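Local atomic coordinates of uncharacterized protein DUF1344 (Bacteroides vulgatus ATCC 8482, PDB entry 3K6O), a protein that is of unknown function but belongs to the NigD-like family, pairing an N-terminal OB domain with a C-terminal beta sandwich and probably made as a lipoprotein. Residues M123-S128 with G163-G168. Sequence-based numbering, arbitrary orientation.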
HETATM    1  N   MSE A 123       7.510  10.425  -0.434  1.00 35.43           N
HETATM    2  CA  MSE A 123       7.960  11.491   0.448  1.00 35.90           C
HETATM    3  C   MSE A 123       6.823  12.485   0.605  1.00 36.86           C
HETATM    4  O   MSE A 123       6.164  12.840  -0.368  1.00 36.56           O
HETATM    5  CB  MSE A 123       9.188  12.196  -0.134  1.00 36.05           C
HETATM    6  CG  MSE A 123      10.400  11.297  -0.434  1.00 36.84           C
HETATM    7 SE   MSE A 123      11.048  10.265   1.094  1.00 40.36          SE
HETATM    8  CE  MSE A 123      11.952  11.621   2.066  1.00 34.02           C
ATOM      9  N   LEU A 124       6.584  12.914   1.835  1.00 38.20           N
ATOM     10  CA  LEU A 124       5.599  13.948   2.121  1.00 39.34           C
ATOM     11  C   LEU A 124       6.183  15.015   3.027  1.00 39.48           C
ATOM     12  O   LEU A 124       7.066  14.759   3.842  1.00 38.82           O
ATOM     13  CB  LEU A 124       4.334  13.353   2.764  1.00 40.32           C
ATOM     14  CG  LEU A 124       4.458  12.710   4.153  1.00 42.19           C
ATOM     15  CD1 LEU A 124       3.057  12.470   4.736  1.00 46.67           C
ATOM     16  CD2 LEU A 124       5.175  11.403   4.047  1.00 43.12           C
ATOM     17  N   ASN A 125       5.670  16.229   2.879  1.00 40.03           N
ATOM     18  CA  ASN A 125       6.158  17.331   3.676  1.00 39.93           C
ATOM     19  C   ASN A 125       5.763  17.117   5.131  1.00 41.11           C
ATOM     20  O   ASN A 125       4.628  16.747   5.416  1.00 41.11           O
ATOM     21  CB  ASN A 125       5.612  18.640   3.125  1.00 38.98           C
ATOM     22  CG  ASN A 125       6.074  18.903   1.702  1.00 38.04           C
ATOM     23  OD1 ASN A 125       5.435  18.448   0.729  1.00 33.61           O
ATOM     24  ND2 ASN A 125       7.178  19.662   1.559  1.00 32.04           N
ATOM     25  N   PHE A 126       6.710  17.303   6.051  1.00 42.54           N
ATOM     26  CA  PHE A 126       6.403  17.267   7.478  1.00 43.49           C
ATOM     27  C   PHE A 126       5.253  18.235   7.791  1.00 44.29           C
ATOM     28  O   PHE A 126       5.234  19.368   7.282  1.00 44.40           O
ATOM     29  CB  PHE A 126       7.634  17.652   8.317  1.00 44.07           C
ATOM     30  CG  PHE A 126       7.468  17.382   9.787  1.00 44.56           C
ATOM     31  CD1 PHE A 126       7.516  16.077  10.273  1.00 45.43           C
ATOM     32  CD2 PHE A 126       7.250  18.420  10.681  1.00 46.89           C
ATOM     33  CE1 PHE A 126       7.364  15.802  11.635  1.00 46.26           C
ATOM     34  CE2 PHE A 126       7.093  18.156  12.053  1.00 47.99           C
ATOM     35  CZ  PHE A 126       7.145  16.834  12.523  1.00 46.93           C
ATOM     36  N   PRO A 127       4.301  17.805   8.629  1.00 45.39           N
ATOM     37  CA  PRO A 127       3.190  18.674   9.033  1.00 46.49           C
ATOM     38  C   PRO A 127       3.640  19.951   9.750  1.00 48.03           C
ATOM     39  O   PRO A 127       4.326  19.893  10.763  1.00 48.05           O
ATOM     40  CB  PRO A 127       2.367  17.787   9.969  1.00 46.69           C
ATOM     41  CG  PRO A 127       2.751  16.375   9.609  1.00 46.11           C
ATOM     42  CD  PRO A 127       4.172  16.446   9.175  1.00 45.40           C
ATOM     43  N   SER A 128       3.231  21.086   9.196  1.00 49.45           N
ATOM     44  CA  SER A 128       3.703  22.387   9.596  1.00 50.24           C
ATOM     45  C   SER A 128       2.633  23.463   9.287  1.00 51.13           C
ATOM     46  O   SER A 128       2.876  24.386   8.501  1.00 51.28           O
ATOM     47  CB  SER A 128       4.999  22.691   8.832  1.00 50.52           C
ATOM     48  OG  SER A 128       4.801  22.680   7.421  1.00 49.53           O
ATOM     49  N   GLY A 163       7.277  22.119   4.588  1.00 48.21           N
ATOM     50  CA  GLY A 163       8.422  21.669   5.380  1.00 47.66           C
ATOM     51  C   GLY A 163       9.283  20.561   4.784  1.00 47.20           C
ATOM     52  O   GLY A 163       9.147  20.198   3.615  1.00 47.06           O
ATOM     53  N   ARG A 164      10.182  20.038   5.618  1.00 46.18           N
ATOM     54  CA  ARG A 164      11.130  18.992   5.228  1.00 45.41           C
ATOM     55  C   ARG A 164      10.420  17.694   4.845  1.00 43.71           C
ATOM     56  O   ARG A 164       9.451  17.304   5.489  1.00 43.54           O
ATOM     57  CB  ARG A 164      12.117  18.722   6.375  1.00 45.60           C
ATOM     58  CG  ARG A 164      11.490  18.061   7.625  1.00 47.97           C
ATOM     59  CD  ARG A 164      12.468  17.974   8.826  1.00 50.72           C
ATOM     60  NE  ARG A 164      12.333  16.670   9.497  1.00 54.26           N
ATOM     61  CZ  ARG A 164      11.599  16.413  10.587  1.00 56.33           C
ATOM     62  NH1 ARG A 164      10.903  17.376  11.201  1.00 56.46           N
ATOM     63  NH2 ARG A 164      11.565  15.166  11.070  1.00 57.22           N
ATOM     64  N   LEU A 165      10.927  17.024   3.814  1.00 41.93           N
ATOM     65  CA  LEU A 165      10.355  15.758   3.356  1.00 41.00           C
ATOM     66  C   LEU A 165      10.678  14.561   4.274  1.00 39.78           C
ATOM     67  O   LEU A 165      11.808  14.394   4.730  1.00 38.80           O
ATOM     68  CB  LEU A 165      10.825  15.460   1.929  1.00 40.89           C
ATOM     69  CG  LEU A 165      10.368  16.431   0.844  1.00 40.92           C
ATOM     70  CD1 LEU A 165      11.103  16.160  -0.467  1.00 40.40           C
ATOM     71  CD2 LEU A 165       8.839  16.372   0.655  1.00 38.57           C
ATOM     72  N   VAL A 166       9.667  13.723   4.514  1.00 38.97           N
ATOM     73  CA  VAL A 166       9.812  12.494   5.311  1.00 37.86           C
ATOM     74  C   VAL A 166       9.132  11.312   4.599  1.00 37.66           C
ATOM     75  O   VAL A 166       8.230  11.524   3.796  1.00 37.24           O
ATOM     76  CB  VAL A 166       9.207  12.657   6.715  1.00 37.84           C
ATOM     77  CG1 VAL A 166       9.994  13.715   7.490  1.00 36.68           C
ATOM     78  CG2 VAL A 166       7.730  13.041   6.625  1.00 36.37           C
ATOM     79  N   PRO A 167       9.582  10.073   4.869  1.00 37.23           N
ATOM     80  CA  PRO A 167       9.054   8.925   4.114  1.00 37.19           C
ATOM     81  C   PRO A 167       7.704   8.529   4.623  1.00 36.65           C
ATOM     82  O   PRO A 167       7.395   8.795   5.782  1.00 36.69           O
ATOM     83  CB  PRO A 167      10.085   7.809   4.361  1.00 37.10           C
ATOM     84  CG  PRO A 167      11.274   8.507   4.966  1.00 37.29           C
ATOM     85  CD  PRO A 167      10.734   9.684   5.699  1.00 37.14           C
ATOM     86  N   GLY A 168       6.890   7.942   3.747  1.00 36.22           N
ATOM     87  CA  GLY A 168       5.524   7.577   4.101  1.00 35.29           C
ATOM     88  C   GLY A 168       5.148   6.402   3.250  1.00 35.30           C
ATOM     89  O   GLY A 168       5.665   6.268   2.142  1.00 34.95           O
TER
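The ring of Phe-126 has a neighbour on each face: Arg-164 NH1 sits over its centre, 3.6 Å above the plane, and Pro-127 CD packs against the opposite face, displaced toward the rim. The guanidinium lies nearly flat on the ring, the planes 29° apart, a cation-pi stack with Arg-164 CZ 4.4 Å from the ring centroid; Val-166 CG1 approaches the ring obliquely. Chi1 of Phe-126 (-169°) sets CG anti to the backbone N; the two side chains lie side by side, pointing the same way. At the root of these two side chains, Phe-126 N donates to Arg-164 O at 2.8 Å. Asn-125 continues the pairing through its side chain: ND2 gives Gly-163 O a 2.9 Å hydrogen bond, close to the amide plane, while OD1 is hydrogen-bonded to Tyr-156 OH, outside the two segments. An alanine at Asn-125 would probably leave Gly-163 O and the Tyr-156 hydroxyl without these mates and open a gap beside Leu-165 CD2. Leu-124 and Val-166 exchange two backbone hydrogen bonds, and Leu-124 CD2 packs 4.0 Å from Val-166 CG2. On the sheet face opposite Leu-124 and Val-166, which also carries Asn-125 and Leu-165, Met-123, a selenomethionine, bends its chain so that SE reaches Pro-167 CA at 3.9 Å. This is antiparallel pairing at the ends of strands 117-125 and 165-173, at the surface of the C-terminal beta sandwich.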